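Local coordinates for protein xylulose kinase (Bifidobacterium adolescentis ATCC 15703, PDB 3I8B) that probably phosphorylates D-xylulose to D-xylulose 5-phosphate at the expense of ATP, as a sugar kinase of the FGGY family, at residues A[283-286]-A[287-290]; A[317-320]-A[321-325]; A[79-82]-A[83-87]; A[152-155]-A[156-159]; A[399-402]-A[403-407]. One frame throughout, in Å; residues are numbered along the deposited sequence.

Contact 1. Residues A[283-286]-A[287-290]; sequences GMAV and GDVS
Two hydrogen bonds tie Asp288 to Ala285 and close the turn between them. The amide N of Asp288 donates to Ala285 O over 3.0 Å, the bond that closes a type II beta turn. In return, Ala285 N reaches OD2 of the Asp288 carboxylate at 3.0 Å, nearly straight at 163° but arriving from above the carboxylate plane. With CG anti to the carbonyl carbon (chi1 -72°), the aspartate swings its acid back over the turn, where OD2 also forms a salt bridge with Arg427. Were Asp288 an alanine, the Ala285 N-H and the Arg427 guanidinium would probably each lose this acceptor.

Apolar packing comes from Met284, deposited as selenomethionine. SE lies 3.6 Å from Ser290 CB, and a bend at chi3 turns CE onto Ser290 N; a long flexible side chain suits this buried run along the strand. Gly287 meets a steric demand instead: at its backbone angles, with positive phi, a CB would jam against Val286 O.

Gly283, also with positive phi, ends helix 274-281 in a Schellman motif, and the beta turn then launches strand 288-293, a helix-to-strand connection into the seven-stranded mixed sheet of this FGGY kinase.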
# COMPACT_ATOMS: atom_id res chain seq x y z
N GLY A 283 1.46 -1.29 -15.34
CA GLY A 283 0.48 -1.22 -16.39
C GLY A 283 -0.80 -1.95 -16.03
O GLY A 283 -1.58 -2.31 -16.90
N MSE A 284 -1.04 -2.16 -14.74
CA MSE A 284 -2.26 -2.88 -14.34
C MSE A 284 -3.56 -2.11 -14.57
O MSE A 284 -3.66 -0.92 -14.26
CB MSE A 284 -2.16 -3.35 -12.90
CG MSE A 284 -1.21 -4.50 -12.68
SE MSE A 284 -0.80 -4.68 -10.77
CE MSE A 284 -2.61 -5.07 -10.14
N ALA A 285 -4.56 -2.80 -15.09
CA ALA A 285 -5.90 -2.25 -15.23
C ALA A 285 -6.91 -3.14 -14.50
O ALA A 285 -6.56 -4.18 -13.93
CB ALA A 285 -6.27 -2.10 -16.72
N VAL A 286 -8.18 -2.72 -14.55
CA VAL A 286 -9.26 -3.43 -13.88
C VAL A 286 -9.28 -4.92 -14.22
O VAL A 286 -9.33 -5.29 -15.39
CB VAL A 286 -10.62 -2.79 -14.22
CG1 VAL A 286 -11.77 -3.64 -13.69
CG2 VAL A 286 -10.69 -1.37 -13.66
N GLY A 287 -9.22 -5.77 -13.20
CA GLY A 287 -9.21 -7.21 -13.41
C GLY A 287 -7.86 -7.86 -13.16
O GLY A 287 -7.77 -9.08 -12.98
N ASP A 288 -6.82 -7.05 -13.14
CA ASP A 288 -5.48 -7.50 -12.82
C ASP A 288 -5.30 -7.56 -11.31
O ASP A 288 -5.79 -6.69 -10.58
CB ASP A 288 -4.43 -6.54 -13.40
CG ASP A 288 -4.32 -6.61 -14.92
OD1 ASP A 288 -4.76 -7.61 -15.52
OD2 ASP A 288 -3.78 -5.65 -15.51
N VAL A 289 -4.60 -8.58 -10.83
CA VAL A 289 -4.12 -8.58 -9.47
C VAL A 289 -2.63 -8.80 -9.49
O VAL A 289 -2.10 -9.48 -10.38
CB VAL A 289 -4.81 -9.66 -8.61
CG1 VAL A 289 -4.36 -11.04 -9.07
CG2 VAL A 289 -4.48 -9.44 -7.13
N SER A 290 -1.93 -8.21 -8.53
CA SER A 290 -0.52 -8.47 -8.35
C SER A 290 -0.35 -9.15 -7.00
O SER A 290 -1.02 -8.79 -6.03
CB SER A 290 0.28 -7.18 -8.38
OG SER A 290 0.06 -6.42 -7.20

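Contact 2. Residues A[317-320]-A[321-325]; sequences FADC and TGHYL
Asp319 and Thr321 make the tight end of this beta hairpin. Asp319 OD2 accepts the hydroxyl of Thr321 OG1 at 2.6 Å through its syn lone pair. Its other oxygen, OD1, is gripped by two amides from opposite faces of the carboxylate: Thr321 N at 2.9 Å and His323 N at 2.7 Å. Chi1 of 86° places the acid between its own N and carbonyl carbon, turned in over the loop, where the short side chain of an aspartate can serve several donors at once. Thr321 OG1 in turn receives His323 ND1 at 2.8 Å, in the imidazole plane, so the ring's rotation is fixed as well. The buried strand pair is tight too: Leu325 N binds Phe317 O at 2.8 Å and their CB atoms pack on one face, although the return bond from Phe317 N to Leu325 O is weak.

The looser side is the partly exposed loop, where Gly322 supplies the positive phi that a side chain would resist. One water donates to Asp319 O and accepts from Gly322 N at 3.0 Å.

The hairpin joins strands 315-318 and 324-330 at a sheet margin. Cys320, Thr321 and Leu325 pack against helix 274-281, while Arg196 of helix 196-199 makes a cation-pi contact with Tyr324.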
# COMPACT_ATOMS: atom_id res chain seq x y z
N PHE A 317 -8.84 0.40 -0.53
CA PHE A 317 -8.13 1.58 -1.02
C PHE A 317 -8.57 1.93 -2.43
O PHE A 317 -9.28 1.15 -3.08
CB PHE A 317 -6.61 1.35 -1.01
CG PHE A 317 -6.04 1.08 0.35
CD1 PHE A 317 -6.71 1.46 1.51
CD2 PHE A 317 -4.81 0.44 0.48
CE1 PHE A 317 -6.18 1.21 2.76
CE2 PHE A 317 -4.26 0.20 1.74
CZ PHE A 317 -4.94 0.58 2.87
N ALA A 318 -8.15 3.10 -2.90
CA ALA A 318 -8.35 3.49 -4.28
C ALA A 318 -7.05 3.32 -5.06
O ALA A 318 -5.97 3.35 -4.48
CB ALA A 318 -8.81 4.94 -4.36
N ASP A 319 -7.16 3.13 -6.37
CA ASP A 319 -5.97 2.99 -7.20
C ASP A 319 -5.65 4.35 -7.83
O ASP A 319 -6.22 5.37 -7.43
CB ASP A 319 -6.18 1.93 -8.29
CG ASP A 319 -6.85 2.50 -9.54
OD1 ASP A 319 -7.59 3.50 -9.44
OD2 ASP A 319 -6.64 1.93 -10.62
N CYS A 320 -4.76 4.36 -8.82
CA CYS A 320 -4.34 5.62 -9.47
C CYS A 320 -4.93 5.85 -10.85
O CYS A 320 -4.37 6.61 -11.65
CB CYS A 320 -2.81 5.70 -9.55
SG CYS A 320 -2.01 5.93 -7.95
N THR A 321 -6.07 5.23 -11.14
CA THR A 321 -6.71 5.42 -12.44
C THR A 321 -8.17 5.83 -12.30
O THR A 321 -8.95 5.75 -13.25
CB THR A 321 -6.62 4.16 -13.32
OG1 THR A 321 -7.45 3.13 -12.76
CG2 THR A 321 -5.20 3.68 -13.40
N GLY A 322 -8.52 6.30 -11.11
CA GLY A 322 -9.89 6.66 -10.81
C GLY A 322 -10.71 5.47 -10.34
O GLY A 322 -11.93 5.56 -10.21
N HIS A 323 -10.05 4.36 -10.08
CA HIS A 323 -10.76 3.15 -9.67
C HIS A 323 -10.40 2.67 -8.27
O HIS A 323 -10.07 3.47 -7.40
CB HIS A 323 -10.57 2.06 -10.73
CG HIS A 323 -11.09 2.44 -12.07
ND1 HIS A 323 -10.27 2.90 -13.09
CD2 HIS A 323 -12.35 2.48 -12.56
CE1 HIS A 323 -11.01 3.18 -14.15
NE2 HIS A 323 -12.27 2.94 -13.85
N TYR A 324 -10.44 1.36 -8.06
CA TYR A 324 -10.30 0.82 -6.72
C TYR A 324 -9.23 -0.25 -6.57
O TYR A 324 -8.96 -1.00 -7.51
CB TYR A 324 -11.67 0.38 -6.19
CG TYR A 324 -12.58 1.57 -6.09
CD1 TYR A 324 -12.60 2.36 -4.94
CD2 TYR A 324 -13.39 1.94 -7.16
CE1 TYR A 324 -13.41 3.49 -4.86
CE2 TYR A 324 -14.21 3.07 -7.08
CZ TYR A 324 -14.20 3.84 -5.93
OH TYR A 324 -15.01 4.95 -5.83
N LEU A 325 -8.63 -0.28 -5.38
CA LEU A 325 -7.52 -1.16 -5.05
C LEU A 325 -7.79 -1.98 -3.77
O LEU A 325 -7.25 -1.69 -2.69
CB LEU A 325 -6.23 -0.35 -4.88
CG LEU A 325 -4.92 -1.14 -4.82
CD1 LEU A 325 -4.51 -1.52 -6.22
CD2 LEU A 325 -3.83 -0.32 -4.15
O HOH W 1 -7.34 7.48 -8.57

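Contact 3. Residues A[79-82]-A[83-87]; sequences ILDN and QGNVI
Ile87 lays its side chain across Ile79 at about a right angle, its CB 4.0 Å from Ile79 CG1, and carries CD1 on to the backbone of Leu80. The two segments meet in a tight reversal built on a type I beta turn, Asp81 to Gly84, closed by Gly84 N to Asp81 O at 3.0 Å. Glycine suits the last place, where phi is positive.

Beyond the turn, Asp81 N binds Asn85 O in the carbonyl plane, and Ile87 N binds Ile79 O at 2.8 Å with an almost straight 172°. Between these bonds Leu80 and Val86 form a single bridge. Leu80 CD2 touches Val86 CG2 at 3.7 Å, and Trp170 of helix 167-175 packs against both residues: branched apolar side chains fill this side. Leu80 also approaches Leu192, one of the residues binding the magnesium ion.

The polar side belongs to Asp81. Chi1 of 67° sets its carboxylate between backbone N and carbonyl carbon, bent inward over the turn and alongside Asn85, the carboxylate and amide planes 82° apart. A short acid can thus satisfy two turn amides with one oxygen: Gln83 N and Asn85 N approach Asp81 OD1 from opposite faces of its plane, each at 2.9 Å.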
# COMPACT_ATOMS: atom_id res chain seq x y z
N ILE A 79 2.35 15.89 10.60
CA ILE A 79 1.57 17.01 11.13
C ILE A 79 2.37 18.31 11.18
O ILE A 79 3.51 18.34 11.64
CB ILE A 79 0.89 16.69 12.49
CG1 ILE A 79 1.90 16.11 13.48
CG2 ILE A 79 -0.26 15.74 12.30
CD1 ILE A 79 1.33 15.97 14.93
N LEU A 80 1.73 19.37 10.69
CA LEU A 80 2.33 20.69 10.54
C LEU A 80 1.61 21.70 11.41
O LEU A 80 0.38 21.64 11.57
CB LEU A 80 2.22 21.15 9.09
CG LEU A 80 2.75 20.19 8.03
CD1 LEU A 80 2.50 20.75 6.63
CD2 LEU A 80 4.24 19.98 8.30
N ASP A 81 2.38 22.65 11.97
CA ASP A 81 1.79 23.74 12.73
C ASP A 81 1.39 24.92 11.83
O ASP A 81 1.51 24.84 10.61
CB ASP A 81 2.70 24.16 13.90
CG ASP A 81 4.01 24.80 13.45
OD1 ASP A 81 4.17 25.19 12.27
OD2 ASP A 81 4.91 24.95 14.32
N ASN A 82 0.90 26.00 12.44
CA ASN A 82 0.53 27.23 11.74
C ASN A 82 1.61 27.78 10.82
O ASN A 82 1.32 28.50 9.87
CB ASN A 82 0.22 28.35 12.74
CG ASN A 82 -1.13 28.21 13.37
OD1 ASN A 82 -1.41 28.84 14.40
ND2 ASN A 82 -1.99 27.39 12.77
N GLN A 83 2.86 27.46 11.14
CA GLN A 83 4.00 28.04 10.45
C GLN A 83 4.62 27.09 9.43
O GLN A 83 5.67 27.37 8.88
CB GLN A 83 5.07 28.48 11.46
CG GLN A 83 4.69 29.73 12.25
CD GLN A 83 5.77 30.13 13.24
OE1 GLN A 83 6.97 30.02 12.95
NE2 GLN A 83 5.36 30.59 14.41
N GLY A 84 3.96 25.96 9.19
CA GLY A 84 4.47 24.96 8.28
C GLY A 84 5.58 24.06 8.83
O GLY A 84 6.16 23.27 8.09
N ASN A 85 5.89 24.19 10.12
CA ASN A 85 6.85 23.30 10.78
C ASN A 85 6.27 21.93 11.07
O ASN A 85 5.11 21.81 11.48
CB ASN A 85 7.31 23.88 12.12
CG ASN A 85 8.14 25.15 11.96
OD1 ASN A 85 7.74 26.21 12.43
ND2 ASN A 85 9.29 25.04 11.32
N VAL A 86 7.08 20.88 10.89
CA VAL A 86 6.67 19.56 11.33
C VAL A 86 6.67 19.54 12.85
O VAL A 86 7.68 19.86 13.47
CB VAL A 86 7.61 18.46 10.76
CG1 VAL A 86 7.28 17.11 11.39
CG2 VAL A 86 7.48 18.39 9.23
N ILE A 87 5.54 19.17 13.44
CA ILE A 87 5.36 19.21 14.90
C ILE A 87 6.17 18.17 15.71
O ILE A 87 6.73 18.49 16.77
CB ILE A 87 3.85 19.13 15.28
CG1 ILE A 87 3.12 20.41 14.82
CG2 ILE A 87 3.69 18.93 16.79
CD1 ILE A 87 1.60 20.30 14.78

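Contact 4. Residues A[152-155]-A[156-159]; sequences ENEP and ENVK
Glu154 and Asn157 face each other obliquely across the first turn of a short helix, carboxylate and amide planes 68° apart. In both, CG is anti to the carbonyl carbon; beyond it the glutamate chain runs extended (chi2 -172°), bringing OE1 to the neighbourhood of the amide. The same OE1 forms a salt bridge with Arg88, which gives the acid a charged partner outside this turn. Asn157 CB lies over the backbone, 3.3 Å from Glu154 O.

Pro155 and Glu156 run side by side, pointing the same way. The glutamate bends at chi2, 60°, folding its carboxylate back over the proline ring, with OE2 3.9 Å from Pro155 CB. Proline fits the first helical position, since its missing N-H costs no helical bond there and its ring restrains phi. Val158 aims elsewhere, packing on Leu221 and Ala224 of helix 214-225, as an apolar branched residue should on the buried side.

Backbone bonds set the pitch: Val158 N to Glu154 O at 3.1 Å and Lys159 N to Pro155 O at 3.2 Å, with a weak one from Asn157 N to Glu154 O. Glu154 is at once the residue that leaves helix 143-153 and the N-cap of helix 155-158: a helix-to-helix junction with proline at N1.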
# COMPACT_ATOMS: atom_id res chain seq x y z
N GLU A 152 -3.67 11.20 22.51
CA GLU A 152 -3.65 10.50 23.80
C GLU A 152 -2.33 10.71 24.55
O GLU A 152 -2.33 10.89 25.77
CB GLU A 152 -3.94 9.01 23.60
CG GLU A 152 -3.91 8.17 24.88
CD GLU A 152 -4.97 8.58 25.90
OE1 GLU A 152 -4.79 8.28 27.10
OE2 GLU A 152 -5.98 9.21 25.50
N ASN A 153 -1.22 10.71 23.82
CA ASN A 153 0.09 10.72 24.46
C ASN A 153 0.80 12.05 24.48
O ASN A 153 1.68 12.27 25.32
CB ASN A 153 0.98 9.66 23.83
CG ASN A 153 0.48 8.26 24.11
OD1 ASN A 153 0.75 7.70 25.17
ND2 ASN A 153 -0.25 7.68 23.17
N GLU A 154 0.45 12.93 23.54
CA GLU A 154 1.11 14.23 23.38
C GLU A 154 0.09 15.34 23.11
O GLU A 154 0.09 15.94 22.02
CB GLU A 154 2.13 14.19 22.23
CG GLU A 154 3.13 13.04 22.28
CD GLU A 154 4.23 13.16 21.22
OE1 GLU A 154 4.08 13.97 20.28
OE2 GLU A 154 5.24 12.43 21.32
N PRO A 155 -0.79 15.61 24.09
CA PRO A 155 -1.85 16.61 23.92
C PRO A 155 -1.37 17.99 23.47
O PRO A 155 -2.07 18.61 22.65
CB PRO A 155 -2.49 16.70 25.31
CG PRO A 155 -2.14 15.40 25.99
CD PRO A 155 -0.86 14.91 25.39
N GLU A 156 -0.24 18.48 23.98
CA GLU A 156 0.28 19.79 23.58
C GLU A 156 0.58 19.84 22.08
O GLU A 156 0.40 20.88 21.44
CB GLU A 156 1.55 20.16 24.35
CG GLU A 156 1.33 20.35 25.85
CD GLU A 156 0.82 19.08 26.52
OE1 GLU A 156 1.38 17.98 26.26
OE2 GLU A 156 -0.16 19.20 27.29
N ASN A 157 1.05 18.72 21.54
CA ASN A 157 1.34 18.58 20.11
C ASN A 157 0.08 18.47 19.27
O ASN A 157 0.01 19.02 18.17
CB ASN A 157 2.20 17.32 19.87
CG ASN A 157 3.66 17.54 20.19
OD1 ASN A 157 4.46 16.58 20.25
ND2 ASN A 157 4.04 18.79 20.37
N VAL A 158 -0.91 17.71 19.74
CA VAL A 158 -2.09 17.50 18.93
C VAL A 158 -2.84 18.81 18.73
O VAL A 158 -3.39 19.06 17.66
CB VAL A 158 -3.00 16.38 19.45
CG1 VAL A 158 -4.14 16.95 20.34
CG2 VAL A 158 -3.59 15.62 18.27
N LYS A 159 -2.79 19.66 19.75
CA LYS A 159 -3.48 20.95 19.72
C LYS A 159 -2.82 21.97 18.78
O LYS A 159 -3.45 22.97 18.43
CB LYS A 159 -3.58 21.55 21.13
CG LYS A 159 -4.57 20.83 22.05
CD LYS A 159 -4.60 21.49 23.43
CE LYS A 159 -5.30 20.61 24.46
NZ LYS A 159 -5.04 21.09 25.85

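Contact 5. Residues A[399-402]-A[403-407]; sequences LARA and FVEGL
Phe403, Arg401 and Glu405 carry most of this contact, one turn inside helix 396-420. Phe403 turns its ring back along the helix: CD2 comes within 3.2 Å of Leu399 O, and Ala400 CA sits at the ring edge. Phe386 meets the ring edge-to-face, and Ala343 of helix 335-344 also touches it, so a large flat apolar residue suits this buried site. The small Ala400 lets helix 348-357 come close.

Arg401 and Glu405, four residues apart, cross obliquely with guanidinium and carboxylate planes 76° apart. Arg401 leaves the backbone with CG anti to N and then bends at chi2, 65°, which brings NE down to Glu405 OE2 at 2.9 Å. This salt bridge has a bent N-H...O angle of 145° and meets the oxygen from above the carboxylate plane. A water links the same groups, accepting from Arg401 NH2 and donating to Glu405 OE2 at 2.7 Å. OE2 also takes the amide of Gly361, while Arg401 NH1 binds Ala355 O. A methionine in place of Arg401 would probably leave the buried Glu405 charge without its countercharge and Ala355 O without this donor.

Main-chain bonds such as Glu405 N to Arg401 O, 2.8 Å, continue the helix, and Gly406 avoids the clash a CB would make with Ala402 O. The further donors and acceptors, the water, Gly361 N and Ala355 O, probably help the buried ion pair to persist, with both groups likely ionised.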
# COMPACT_ATOMS: atom_id res chain seq x y z
N LEU A 399 5.36 -33.30 3.82
CA LEU A 399 5.39 -32.09 4.64
C LEU A 399 5.96 -30.92 3.84
O LEU A 399 5.40 -29.83 3.83
CB LEU A 399 6.21 -32.29 5.91
CG LEU A 399 5.59 -33.10 7.07
CD1 LEU A 399 6.61 -33.32 8.14
CD2 LEU A 399 4.36 -32.42 7.66
N ALA A 400 7.10 -31.16 3.19
CA ALA A 400 7.72 -30.16 2.33
C ALA A 400 6.69 -29.60 1.36
O ALA A 400 6.51 -28.39 1.26
CB ALA A 400 8.89 -30.76 1.57
N ARG A 401 6.01 -30.49 0.66
CA ARG A 401 5.01 -30.11 -0.32
C ARG A 401 3.85 -29.34 0.33
O ARG A 401 3.29 -28.42 -0.28
CB ARG A 401 4.49 -31.36 -1.05
CG ARG A 401 3.44 -31.10 -2.12
CD ARG A 401 4.00 -30.27 -3.27
NE ARG A 401 3.09 -30.24 -4.41
CZ ARG A 401 3.33 -30.84 -5.58
NH1 ARG A 401 4.45 -31.52 -5.77
NH2 ARG A 401 2.44 -30.76 -6.56
N ALA A 402 3.50 -29.70 1.56
CA ALA A 402 2.44 -29.01 2.30
C ALA A 402 2.83 -27.58 2.69
O ALA A 402 1.98 -26.69 2.72
CB ALA A 402 2.02 -29.82 3.55
N PHE A 403 4.11 -27.36 2.98
CA PHE A 403 4.61 -26.02 3.24
C PHE A 403 4.45 -25.13 2.00
O PHE A 403 3.97 -24.00 2.08
CB PHE A 403 6.09 -26.07 3.64
CG PHE A 403 6.33 -26.29 5.11
CD1 PHE A 403 6.13 -25.27 6.02
CD2 PHE A 403 6.82 -27.51 5.57
CE1 PHE A 403 6.37 -25.47 7.37
CE2 PHE A 403 7.06 -27.71 6.91
CZ PHE A 403 6.84 -26.69 7.81
N VAL A 404 4.87 -25.65 0.85
CA VAL A 404 4.75 -24.89 -0.40
C VAL A 404 3.29 -24.69 -0.82
O VAL A 404 2.88 -23.58 -1.21
CB VAL A 404 5.51 -25.57 -1.55
CG1 VAL A 404 5.34 -24.79 -2.84
CG2 VAL A 404 6.99 -25.71 -1.21
N GLU A 405 2.50 -25.75 -0.75
CA GLU A 405 1.10 -25.68 -1.14
C GLU A 405 0.34 -24.76 -0.20
O GLU A 405 -0.64 -24.13 -0.60
CB GLU A 405 0.47 -27.08 -1.19
CG GLU A 405 1.02 -27.97 -2.32
CD GLU A 405 0.19 -29.24 -2.53
OE1 GLU A 405 -0.54 -29.64 -1.59
OE2 GLU A 405 0.28 -29.84 -3.63
N GLY A 406 0.80 -24.66 1.04
CA GLY A 406 0.14 -23.81 2.02
C GLY A 406 0.37 -22.35 1.69
O GLY A 406 -0.55 -21.56 1.72
N LEU A 407 1.61 -22.00 1.40
CA LEU A 407 1.97 -20.65 1.01
C LEU A 407 1.09 -20.20 -0.16
O LEU A 407 0.46 -19.15 -0.10
CB LEU A 407 3.45 -20.59 0.63
CG LEU A 407 4.08 -19.24 0.24
CD1 LEU A 407 5.58 -19.33 0.31
CD2 LEU A 407 3.64 -18.81 -1.15
O HOH W 2 0.80 -28.87 -6.11

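Overall arrangement
Contacts 1 and 2 lie 11 Å apart between centres and touch, Val286 CG2 packing 4.2 Å from His323 CG; both feed the seven-stranded mixed sheet. They lie nearest the probable catalytic centre: the Phe317 side chain is about 4 Å from that of His75, a predicted substrate residue, and about 8 Å from that of Asp274, the predicted proton acceptor. Contacts 3 and 4 form a second pair in the N-terminal family region, centres 14 Å apart, joined where Ile87 packs on Asn157. The side chain of Leu80 in contact 3 is about 11 Å from the bound magnesium ion. Contact 5 stands apart, its centre 27 Å from that of contact 1 and 51 Å from that of contact 3.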